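Local coordinates for protein glycoside hydrolase YxiA (Bacillus licheniformis, PDB 3LV4) that probably hydrolyses O-glycosidic bonds in arabinan, as a calcium-binding family 43 glycoside hydrolase similar to endo-1,5-alpha-L-arabinosidases, at residues Ile19-Thr24 against Gly87-Tyr92; Asp99-Ala104 against Tyr138-His143; Ala203-His208 against Gln212-Tyr217. All blocks are in the same frame, centred on the assembly; numbering follows the deposited sequence.

Contact 1 of 3, residues Ile19-Thr24 against Gly87-Tyr92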
loop_
_atom_site.group_PDB
_atom_site.type_symbol
_atom_site.label_atom_id
_atom_site.label_comp_id
_atom_site.label_asym_id
_atom_site.label_seq_id
_atom_site.Cartn_x
_atom_site.Cartn_y
_atom_site.Cartn_z
ATOM N N ILE A 19 -11.245 -5.032 -3.365
ATOM C CA ILE A 19 -11.771 -5.873 -4.438
ATOM C C ILE A 19 -13.133 -5.328 -4.836
ATOM O O ILE A 19 -13.926 -4.934 -3.976
ATOM C CB ILE A 19 -11.872 -7.373 -4.030
ATOM C CG1 ILE A 19 -12.548 -8.192 -5.147
ATOM C CG2 ILE A 19 -12.610 -7.540 -2.681
ATOM C CD1 ILE A 19 -12.574 -9.708 -4.901
ATOM N N LYS A 20 -13.395 -5.267 -6.135
ATOM C CA LYS A 20 -14.688 -4.796 -6.594
ATOM C C LYS A 20 -15.507 -5.954 -7.133
ATOM O O LYS A 20 -15.019 -6.745 -7.938
ATOM C CB LYS A 20 -14.542 -3.705 -7.657
ATOM C CG LYS A 20 -15.888 -3.170 -8.120
ATOM C CD LYS A 20 -15.806 -1.727 -8.524
ATOM C CE LYS A 20 -15.565 -1.552 -9.987
ATOM N NZ LYS A 20 -16.474 -0.483 -10.518
ATOM N N ALA A 21 -16.748 -6.062 -6.673
ATOM C CA ALA A 21 -17.657 -7.078 -7.190
ATOM C C ALA A 21 -19.065 -6.525 -7.216
ATOM O O ALA A 21 -19.456 -5.791 -6.319
ATOM C CB ALA A 21 -17.602 -8.329 -6.326
ATOM N N ASN A 22 -19.826 -6.868 -8.248
ATOM C CA ASN A 22 -21.230 -6.475 -8.302
ATOM C C ASN A 22 -21.396 -4.954 -8.255
ATOM O O ASN A 22 -22.421 -4.453 -7.788
ATOM C CB ASN A 22 -21.997 -7.104 -7.128
ATOM C CG ASN A 22 -21.698 -8.586 -6.956
ATOM O OD1 ASN A 22 -21.883 -9.374 -7.885
ATOM N ND2 ASN A 22 -21.234 -8.972 -5.761
ATOM N N GLY A 23 -20.382 -4.224 -8.716
ATOM C CA GLY A 23 -20.415 -2.771 -8.694
ATOM C C GLY A 23 -20.161 -2.130 -7.332
ATOM O O GLY A 23 -20.365 -0.925 -7.152
ATOM N N THR A 24 -19.709 -2.932 -6.372
ATOM C CA THR A 24 -19.460 -2.455 -5.017
ATOM C C THR A 24 -18.004 -2.714 -4.652
ATOM O O THR A 24 -17.466 -3.768 -4.982
ATOM C CB THR A 24 -20.370 -3.183 -4.006
ATOM O OG1 THR A 24 -21.739 -2.864 -4.280
ATOM C CG2 THR A 24 -20.029 -2.786 -2.574
ATOM N N GLY A 87 -15.594 -17.610 -10.733
ATOM C CA GLY A 87 -16.509 -16.629 -10.174
ATOM C C GLY A 87 -16.600 -16.651 -8.660
ATOM O O GLY A 87 -17.305 -15.830 -8.056
ATOM N N LYS A 88 -15.890 -17.587 -8.035
ATOM C CA LYS A 88 -15.888 -17.664 -6.579
ATOM C C LYS A 88 -14.833 -16.750 -5.958
ATOM O O LYS A 88 -13.932 -16.256 -6.643
ATOM C CB LYS A 88 -15.741 -19.113 -6.100
ATOM C CG LYS A 88 -16.847 -20.017 -6.661
ATOM C CD LYS A 88 -16.915 -21.355 -5.965
ATOM C CE LYS A 88 -18.013 -22.218 -6.585
ATOM N NZ LYS A 88 -19.306 -21.470 -6.730
ATOM N N PHE A 89 -14.962 -16.521 -4.656
ATOM C CA PHE A 89 -14.101 -15.579 -3.962
ATOM C C PHE A 89 -13.137 -16.320 -3.059
ATOM O O PHE A 89 -13.542 -17.055 -2.158
ATOM C CB PHE A 89 -14.949 -14.556 -3.196
ATOM C CG PHE A 89 -15.847 -13.755 -4.089
ATOM C CD1 PHE A 89 -17.171 -14.134 -4.295
ATOM C CD2 PHE A 89 -15.354 -12.653 -4.771
ATOM C CE1 PHE A 89 -17.989 -13.404 -5.134
ATOM C CE2 PHE A 89 -16.168 -11.920 -5.618
ATOM C CZ PHE A 89 -17.482 -12.292 -5.802
ATOM N N TYR A 90 -11.851 -16.124 -3.332
ATOM C CA TYR A 90 -10.787 -16.863 -2.674
ATOM C C TYR A 90 -10.089 -15.970 -1.669
ATOM O O TYR A 90 -9.432 -14.988 -2.045
ATOM C CB TYR A 90 -9.789 -17.376 -3.718
ATOM C CG TYR A 90 -10.332 -18.527 -4.531
ATOM C CD1 TYR A 90 -11.375 -18.342 -5.438
ATOM C CD2 TYR A 90 -9.815 -19.803 -4.376
ATOM C CE1 TYR A 90 -11.881 -19.399 -6.162
ATOM C CE2 TYR A 90 -10.304 -20.864 -5.092
ATOM C CZ TYR A 90 -11.336 -20.664 -5.983
ATOM O OH TYR A 90 -11.818 -21.741 -6.685
HETATM N N MSE A 91 -10.259 -16.304 -0.390
HETATM C CA MSE A 91 -9.605 -15.586 0.688
HETATM C C MSE A 91 -8.318 -16.277 1.109
HETATM O O MSE A 91 -8.313 -17.438 1.517
HETATM C CB MSE A 91 -10.524 -15.450 1.900
HETATM C CG MSE A 91 -9.851 -14.759 3.092
HETATM SE SE MSE A 91 -10.997 -14.723 4.693
HETATM C CE MSE A 91 -12.378 -13.498 4.019
ATOM N N TYR A 92 -7.221 -15.545 0.998
ATOM C CA TYR A 92 -5.946 -16.008 1.496
ATOM C C TYR A 92 -5.784 -15.446 2.900
ATOM O O TYR A 92 -5.512 -14.258 3.081
ATOM C CB TYR A 92 -4.841 -15.575 0.533
ATOM C CG TYR A 92 -5.027 -16.278 -0.800
ATOM C CD1 TYR A 92 -4.359 -17.466 -1.079
ATOM C CD2 TYR A 92 -5.935 -15.800 -1.745
ATOM C CE1 TYR A 92 -4.550 -18.136 -2.284
ATOM C CE2 TYR A 92 -6.137 -16.467 -2.950
ATOM C CZ TYR A 92 -5.437 -17.631 -3.211
ATOM O OH TYR A 92 -5.636 -18.310 -4.393
#
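Phe89 carries this contact alone on its side, its ring reaching across to two apolar side chains of the strand ending at Ala21. Ala21 CB sits 3.9 Å from Phe89 CE2 and 4.0 Å from Phe89 CZ, the methyl approaching the CE2-CZ side of the ring obliquely. Ile19 CD1 comes instead to the edge: it lies near the ring plane, 4.1 Å from Phe89 CD2. With CG1 anti to the backbone N (chi1 175°) and the chain extended beyond it, Ile19 delivers its terminal methyl to the aromatic edge. The carbonyl oxygen of Gly87 stands over one face of the Phe89 ring, offset toward the rim.

The packed part is small: 109 Å² is buried in all, no hydrogen bond crosses, and the nearest pair of CA atoms, Ala21 and Phe89, is 9.8 Å apart. Beyond Ala21 the chain turns outward into solvent through a type I' turn from Ala21 to Thr24. Exposed Asn22 and Gly23 occupy its corner, while the backbone bonds Ala21 N to Thr24 O and Thr24 N to Ala21 O close it as a tight hairpin.

The contact thus joins the first two four-stranded antiparallel sheets of the family 43 domain side chain to side chain. Val81 of strand 80-83 touches both Ile19 and Phe89, Tyr26 and Phe28 of strand 24-29 back Ile19, and Tyr117 packs on Phe89.

Contact 2 of 3, residues Asp99-Ala104 against Tyr138-His143. With ACT (acetate ion), chain G.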
loop_
_atom_site.group_PDB
_atom_site.type_symbol
_atom_site.label_atom_id
_atom_site.label_comp_id
_atom_site.label_asym_id
_atom_site.label_seq_id
_atom_site.Cartn_x
_atom_site.Cartn_y
_atom_site.Cartn_z
ATOM N N ASP A 99 5.081 -12.411 18.130
ATOM C CA ASP A 99 6.400 -12.151 18.703
ATOM C C ASP A 99 7.504 -12.813 17.886
ATOM O O ASP A 99 8.687 -12.719 18.223
ATOM C CB ASP A 99 6.462 -12.638 20.151
ATOM C CG ASP A 99 6.359 -14.148 20.264
ATOM O OD1 ASP A 99 5.815 -14.782 19.342
ATOM O OD2 ASP A 99 6.828 -14.702 21.278
ATOM N N SER A 100 7.099 -13.476 16.809
ATOM C CA SER A 100 7.993 -14.268 15.976
ATOM C C SER A 100 7.183 -14.695 14.767
ATOM O O SER A 100 5.957 -14.604 14.793
ATOM C CB SER A 100 8.439 -15.499 16.747
ATOM O OG SER A 100 7.302 -16.201 17.209
ATOM N N PRO A 101 7.855 -15.166 13.704
ATOM C CA PRO A 101 7.143 -15.516 12.470
ATOM C C PRO A 101 6.506 -16.906 12.523
ATOM O O PRO A 101 6.628 -17.678 11.574
ATOM C CB PRO A 101 8.246 -15.484 11.413
ATOM C CG PRO A 101 9.485 -15.844 12.154
ATOM C CD PRO A 101 9.316 -15.306 13.566
ATOM N N ARG A 102 5.843 -17.211 13.637
ATOM C CA ARG A 102 5.120 -18.457 13.793
ATOM C C ARG A 102 3.758 -18.264 13.161
ATOM O O ARG A 102 2.845 -17.751 13.805
ATOM C CB ARG A 102 4.977 -18.771 15.284
ATOM C CG ARG A 102 4.175 -20.016 15.612
ATOM C CD ARG A 102 4.993 -21.256 15.370
ATOM N NE ARG A 102 4.287 -22.469 15.773
ATOM C CZ ARG A 102 4.875 -23.656 15.877
ATOM N NH1 ARG A 102 6.173 -23.774 15.620
ATOM N NH2 ARG A 102 4.170 -24.715 16.244
ATOM N N SER A 103 3.623 -18.666 11.898
ATOM C CA SER A 103 2.431 -18.321 11.128
ATOM C C SER A 103 1.985 -19.436 10.206
ATOM O O SER A 103 2.774 -20.306 9.818
ATOM C CB SER A 103 2.679 -17.057 10.293
ATOM O OG SER A 103 3.217 -16.017 11.086
ATOM N N ALA A 104 0.705 -19.400 9.866
ATOM C CA ALA A 104 0.149 -20.278 8.849
ATOM C C ALA A 104 -0.637 -19.443 7.849
ATOM O O ALA A 104 -1.298 -18.469 8.225
ATOM C CB ALA A 104 -0.748 -21.354 9.484
ATOM N N TYR A 138 13.876 -24.144 8.892
ATOM C CA TYR A 138 13.324 -22.798 8.883
ATOM C C TYR A 138 14.302 -21.795 9.507
ATOM O O TYR A 138 14.841 -22.021 10.596
ATOM C CB TYR A 138 11.952 -22.722 9.571
ATOM C CG TYR A 138 11.385 -21.334 9.447
ATOM C CD1 TYR A 138 10.674 -20.959 8.321
ATOM C CD2 TYR A 138 11.607 -20.385 10.437
ATOM C CE1 TYR A 138 10.174 -19.677 8.189
ATOM C CE2 TYR A 138 11.125 -19.105 10.319
ATOM C CZ TYR A 138 10.415 -18.748 9.197
ATOM O OH TYR A 138 9.953 -17.458 9.100
ATOM N N ASP A 139 14.529 -20.694 8.798
ATOM C CA ASP A 139 15.476 -19.671 9.215
ATOM C C ASP A 139 14.894 -18.315 8.814
ATOM O O ASP A 139 14.854 -17.968 7.629
ATOM C CB ASP A 139 16.824 -19.915 8.522
ATOM C CG ASP A 139 17.871 -18.852 8.856
ATOM O OD1 ASP A 139 17.523 -17.814 9.456
ATOM O OD2 ASP A 139 19.051 -19.061 8.502
ATOM N N ALA A 140 14.427 -17.561 9.801
ATOM C CA ALA A 140 13.705 -16.318 9.524
ATOM C C ALA A 140 14.569 -15.207 8.915
ATOM O O ALA A 140 14.040 -14.175 8.500
ATOM C CB ALA A 140 12.988 -15.821 10.787
ATOM N N THR A 141 15.888 -15.394 8.870
ATOM C CA THR A 141 16.725 -14.435 8.145
ATOM C C THR A 141 16.599 -14.624 6.637
ATOM O O THR A 141 16.889 -13.703 5.876
ATOM C CB THR A 141 18.229 -14.499 8.520
ATOM O OG1 THR A 141 18.784 -15.759 8.107
ATOM C CG2 THR A 141 18.430 -14.291 10.017
ATOM N N LYS A 142 16.164 -15.810 6.202
ATOM C CA LYS A 142 16.120 -16.110 4.765
ATOM C C LYS A 142 14.757 -16.604 4.272
ATOM O O LYS A 142 14.474 -16.562 3.068
ATOM C CB LYS A 142 17.208 -17.123 4.385
ATOM C CG LYS A 142 17.082 -18.471 5.074
ATOM C CD LYS A 142 18.025 -19.491 4.450
ATOM C CE LYS A 142 17.764 -20.893 4.989
ATOM N NZ LYS A 142 18.354 -21.985 4.139
ATOM N N HIS A 143 13.928 -17.075 5.204
ATOM C CA HIS A 143 12.579 -17.521 4.888
ATOM C C HIS A 143 11.554 -16.487 5.316
ATOM O O HIS A 143 11.755 -15.774 6.291
ATOM C CB HIS A 143 12.266 -18.863 5.568
ATOM C CG HIS A 143 13.131 -19.991 5.098
ATOM N ND1 HIS A 143 13.758 -20.865 5.962
ATOM C CD2 HIS A 143 13.492 -20.374 3.850
ATOM C CE1 HIS A 143 14.459 -21.740 5.269
ATOM N NE2 HIS A 143 14.311 -21.464 3.981
HETATM C C ACT G . 6.963 -27.172 15.277
HETATM O O ACT G . 5.880 -27.072 15.901
HETATM O OXT ACT G . 7.770 -26.235 15.436
HETATM C CH3 ACT G . 7.259 -28.339 14.377
#
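Pro101 lays the CB-CG side of its ring against the hydroxyl end of Tyr138 and the methyl of Ala140. Pro101 CB and CG each come within 3.5 Å of Tyr138 OH, and CG lies near the plane of the tyrosine ring, at its edge. Two residues after Tyr138, Ala140 CB closes on the same carbon, 3.8 Å from Pro101 CG. Tyr138 reaches the proline because its CG is anti to the backbone N (chi1 -176°). Its hydroxyl is not left to the apolar neighbour: it hydrogen-bonds to the carbonyl oxygen of Pro144. Pro101 itself is the centre of an inverse gamma turn leading into strand 103-110.

The facing loop is braced from within by Asp139. OD1 accepts from both Thr141 N and Thr141 OG1, which approach from one face of the carboxylate plane, the former bond making an Asx turn. Asp139 N donates to His143 ND1 at 2.9 Å, while His143 NE2 is engaged by Asp134.

The Arg102 side chain leaves the backbone on the side away from this loop, bends at chi2, and its guanidinium grips an acetate, probably from the crystallisation liquor, in a two-pronged bond: NH1 to OXT and NH2 to O, both 2.9 Å, with acetate O at the guanidinium edge, in its plane. Trp70 makes a cation-pi contact with Arg102, whose NE is bonded to Trp70 O and whose NH1 also serves Gly127 O. A methionine in its place would probably leave the acetate without its paired donors and Trp70 O and Gly127 O without theirs.

Between the two segments no hydrogen bond crosses, and the contact rests on van der Waals fit, while internal hydrogen bonds shape the Asp139-His143 loop; the acetate, also bonded by Asp129 N, is likely to have its charge balanced by the guanidinium.

Contact 3 of 3, residues Ala203-His208 against Gln212-Tyr217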
loop_
_atom_site.group_PDB
_atom_site.type_symbol
_atom_site.label_atom_id
_atom_site.label_comp_id
_atom_site.label_asym_id
_atom_site.label_seq_id
_atom_site.Cartn_x
_atom_site.Cartn_y
_atom_site.Cartn_z
ATOM N N ALA A 203 3.116 -6.217 0.758
ATOM C CA ALA A 203 3.293 -6.166 -0.691
ATOM C C ALA A 203 1.964 -6.090 -1.450
ATOM O O ALA A 203 0.961 -6.695 -1.056
ATOM C CB ALA A 203 4.095 -7.373 -1.173
ATOM N N TYR A 204 1.961 -5.355 -2.552
ATOM C CA TYR A 204 0.790 -5.303 -3.408
ATOM C C TYR A 204 1.249 -4.974 -4.822
ATOM O O TYR A 204 1.985 -4.009 -5.018
ATOM C CB TYR A 204 -0.209 -4.247 -2.908
ATOM C CG TYR A 204 -1.595 -4.485 -3.461
ATOM C CD1 TYR A 204 -1.980 -3.949 -4.681
ATOM C CD2 TYR A 204 -2.506 -5.286 -2.775
ATOM C CE1 TYR A 204 -3.238 -4.188 -5.197
ATOM C CE2 TYR A 204 -3.763 -5.535 -3.285
ATOM C CZ TYR A 204 -4.125 -4.984 -4.497
ATOM O OH TYR A 204 -5.381 -5.235 -5.007
ATOM N N ILE A 205 0.827 -5.773 -5.802
ATOM C CA ILE A 205 1.263 -5.548 -7.181
ATOM C C ILE A 205 0.124 -5.091 -8.092
ATOM O O ILE A 205 -0.898 -5.775 -8.220
ATOM C CB ILE A 205 1.992 -6.786 -7.770
ATOM C CG1 ILE A 205 3.328 -6.988 -7.030
ATOM C CG2 ILE A 205 2.249 -6.589 -9.277
ATOM C CD1 ILE A 205 3.970 -8.346 -7.238
ATOM N N LEU A 206 0.302 -3.923 -8.710
ATOM C CA LEU A 206 -0.692 -3.379 -9.634
ATOM C C LEU A 206 -0.078 -3.060 -10.997
ATOM O O LEU A 206 0.923 -2.339 -11.087
ATOM C CB LEU A 206 -1.329 -2.105 -9.058
ATOM C CG LEU A 206 -2.444 -1.543 -9.945
ATOM C CD1 LEU A 206 -3.629 -2.503 -9.920
ATOM C CD2 LEU A 206 -2.879 -0.154 -9.522
ATOM N N TYR A 207 -0.690 -3.586 -12.054
ATOM C CA TYR A 207 -0.291 -3.283 -13.425
ATOM C C TYR A 207 -0.983 -2.020 -13.920
ATOM O O TYR A 207 -2.162 -1.811 -13.657
ATOM C CB TYR A 207 -0.674 -4.445 -14.340
ATOM C CG TYR A 207 -0.265 -4.275 -15.790
ATOM C CD1 TYR A 207 -1.196 -3.918 -16.764
ATOM C CD2 TYR A 207 1.051 -4.494 -16.192
ATOM C CE1 TYR A 207 -0.818 -3.783 -18.104
ATOM C CE2 TYR A 207 1.428 -4.365 -17.519
ATOM C CZ TYR A 207 0.495 -4.010 -18.468
ATOM O OH TYR A 207 0.890 -3.879 -19.786
ATOM N N HIS A 208 -0.260 -1.176 -14.640
ATOM C CA HIS A 208 -0.909 -0.042 -15.297
ATOM C C HIS A 208 -0.760 -0.181 -16.802
ATOM O O HIS A 208 0.359 -0.302 -17.306
ATOM C CB HIS A 208 -0.338 1.294 -14.833
ATOM C CG HIS A 208 -1.218 2.460 -15.170
ATOM N ND1 HIS A 208 -1.311 2.977 -16.441
ATOM C CD2 HIS A 208 -2.061 3.188 -14.398
ATOM C CE1 HIS A 208 -2.172 3.986 -16.441
ATOM N NE2 HIS A 208 -2.642 4.131 -15.216
ATOM N N GLN A 212 2.636 0.137 -18.892
ATOM C CA GLN A 212 2.931 -1.296 -19.024
ATOM C C GLN A 212 3.968 -1.806 -18.024
ATOM O O GLN A 212 4.713 -2.758 -18.298
ATOM C CB GLN A 212 3.309 -1.661 -20.463
ATOM C CG GLN A 212 2.223 -1.280 -21.455
ATOM C CD GLN A 212 2.452 -1.857 -22.834
ATOM O OE1 GLN A 212 3.588 -1.968 -23.289
ATOM N NE2 GLN A 212 1.370 -2.229 -23.509
ATOM N N TYR A 213 3.987 -1.172 -16.858
ATOM C CA TYR A 213 4.764 -1.655 -15.719
ATOM C C TYR A 213 3.859 -2.293 -14.683
ATOM O O TYR A 213 2.709 -1.860 -14.486
ATOM C CB TYR A 213 5.502 -0.512 -15.026
ATOM C CG TYR A 213 6.732 -0.023 -15.741
ATOM C CD1 TYR A 213 7.942 -0.704 -15.639
ATOM C CD2 TYR A 213 6.696 1.143 -16.493
ATOM C CE1 TYR A 213 9.073 -0.236 -16.289
ATOM C CE2 TYR A 213 7.817 1.610 -17.144
ATOM C CZ TYR A 213 9.000 0.923 -17.040
ATOM O OH TYR A 213 10.113 1.408 -17.689
ATOM N N TYR A 214 4.391 -3.318 -14.022
ATOM C CA TYR A 214 3.848 -3.786 -12.759
ATOM C C TYR A 214 4.497 -2.959 -11.648
ATOM O O TYR A 214 5.720 -2.783 -11.624
ATOM C CB TYR A 214 4.145 -5.274 -12.545
ATOM C CG TYR A 214 3.453 -6.158 -13.552
ATOM C CD1 TYR A 214 4.027 -6.407 -14.796
ATOM C CD2 TYR A 214 2.224 -6.731 -13.266
ATOM C CE1 TYR A 214 3.402 -7.204 -15.724
ATOM C CE2 TYR A 214 1.580 -7.534 -14.191
ATOM C CZ TYR A 214 2.177 -7.767 -15.420
ATOM O OH TYR A 214 1.547 -8.559 -16.348
ATOM N N TYR A 215 3.673 -2.434 -10.747
ATOM C CA TYR A 215 4.176 -1.686 -9.596
ATOM C C TYR A 215 4.082 -2.492 -8.316
ATOM O O TYR A 215 2.997 -2.926 -7.915
ATOM C CB TYR A 215 3.439 -0.350 -9.445
ATOM C CG TYR A 215 3.640 0.525 -10.652
ATOM C CD1 TYR A 215 4.694 1.430 -10.712
ATOM C CD2 TYR A 215 2.797 0.418 -11.753
ATOM C CE1 TYR A 215 4.893 2.218 -11.835
ATOM C CE2 TYR A 215 2.992 1.198 -12.882
ATOM C CZ TYR A 215 4.035 2.096 -12.914
ATOM O OH TYR A 215 4.220 2.866 -14.035
ATOM N N LEU A 216 5.235 -2.690 -7.685
ATOM C CA LEU A 216 5.298 -3.355 -6.391
ATOM C C LEU A 216 5.205 -2.312 -5.287
ATOM O O LEU A 216 6.172 -1.591 -5.019
ATOM C CB LEU A 216 6.601 -4.140 -6.262
ATOM C CG LEU A 216 6.927 -4.744 -4.894
ATOM C CD1 LEU A 216 5.864 -5.779 -4.490
ATOM C CD2 LEU A 216 8.316 -5.375 -4.945
ATOM N N TYR A 217 4.026 -2.214 -4.675
ATOM C CA TYR A 217 3.839 -1.389 -3.494
ATOM C C TYR A 217 4.230 -2.198 -2.273
ATOM O O TYR A 217 4.086 -3.423 -2.257
ATOM C CB TYR A 217 2.381 -0.928 -3.373
ATOM C CG TYR A 217 1.972 0.028 -4.463
ATOM C CD1 TYR A 217 1.450 -0.437 -5.665
ATOM C CD2 TYR A 217 2.114 1.399 -4.297
ATOM C CE1 TYR A 217 1.071 0.439 -6.662
ATOM C CE2 TYR A 217 1.744 2.283 -5.287
ATOM C CZ TYR A 217 1.228 1.800 -6.466
ATOM O OH TYR A 217 0.864 2.683 -7.447
HETATM O O HOH W 1 -1.128 -3.535 -21.499
#
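Tyr204 and Tyr217 exchange backbone bonds in both directions, Tyr204 N to Tyr217 O at 2.9 Å and Tyr217 N to Tyr204 O at 2.7 Å. Two residues on, Leu206 and Tyr215 repeat the exchange, and His208 N donates to Tyr213 O. His208 O takes Gln212 N at 2.8 Å, closing the turn end. The carbonyls of Tyr215 and Tyr217 also receive CA-H contacts from Ile205 and Ala203.

This is an antiparallel beta hairpin, strands 200-208 and 213-220, within the family 43 beta-propeller. At the non-hydrogen-bonded pair Tyr207-Tyr214 the rings meet edge to face, inclined, the edge of Tyr207 toward the face of Tyr214, with centroids 4.7 Å apart and planes at 52°: Tyr207 CD2 stands over the centre of the Tyr214 face, put there by CG anti to the backbone N (chi1 -178°). Farther out, Tyr207 OH rests against Gln212 CB and CG and bonds to a water at 2.7 Å, which Gln212 NE2 reaches only weakly.

Tyr214 OH is held by Gln155 N, Tyr215 OH by Gly331 O and Thr211 OG1, and His208 ND1 by Glu210 N. On the strand edge not paired with 213-217, Ile205 N donates to His150 ND1.

In the fold
Contacts 1 and 2 share a sheet: neighbouring strands 89-96 and 103-110 carry Phe89 at one end and the Pro101 turn toward the other, with centres 30 Å apart. Contact 3 lies closer to the centre of the molecule, its own centre about 19 Å from that of contact 1 and 26 Å from that of contact 2. None touches another. The predicted active site falls nearer contacts 2 and 3: the side chain of Pro101 is about 10 Å from that of Glu201, the predicted proton donor, and the side chain of Ala203 about 6 Å from that of Asp148, predicted to tune that donor. The side chain of Tyr204 is about 5 Å from a bound calcium; that of Ile19 is about 11 Å from a bound calcium.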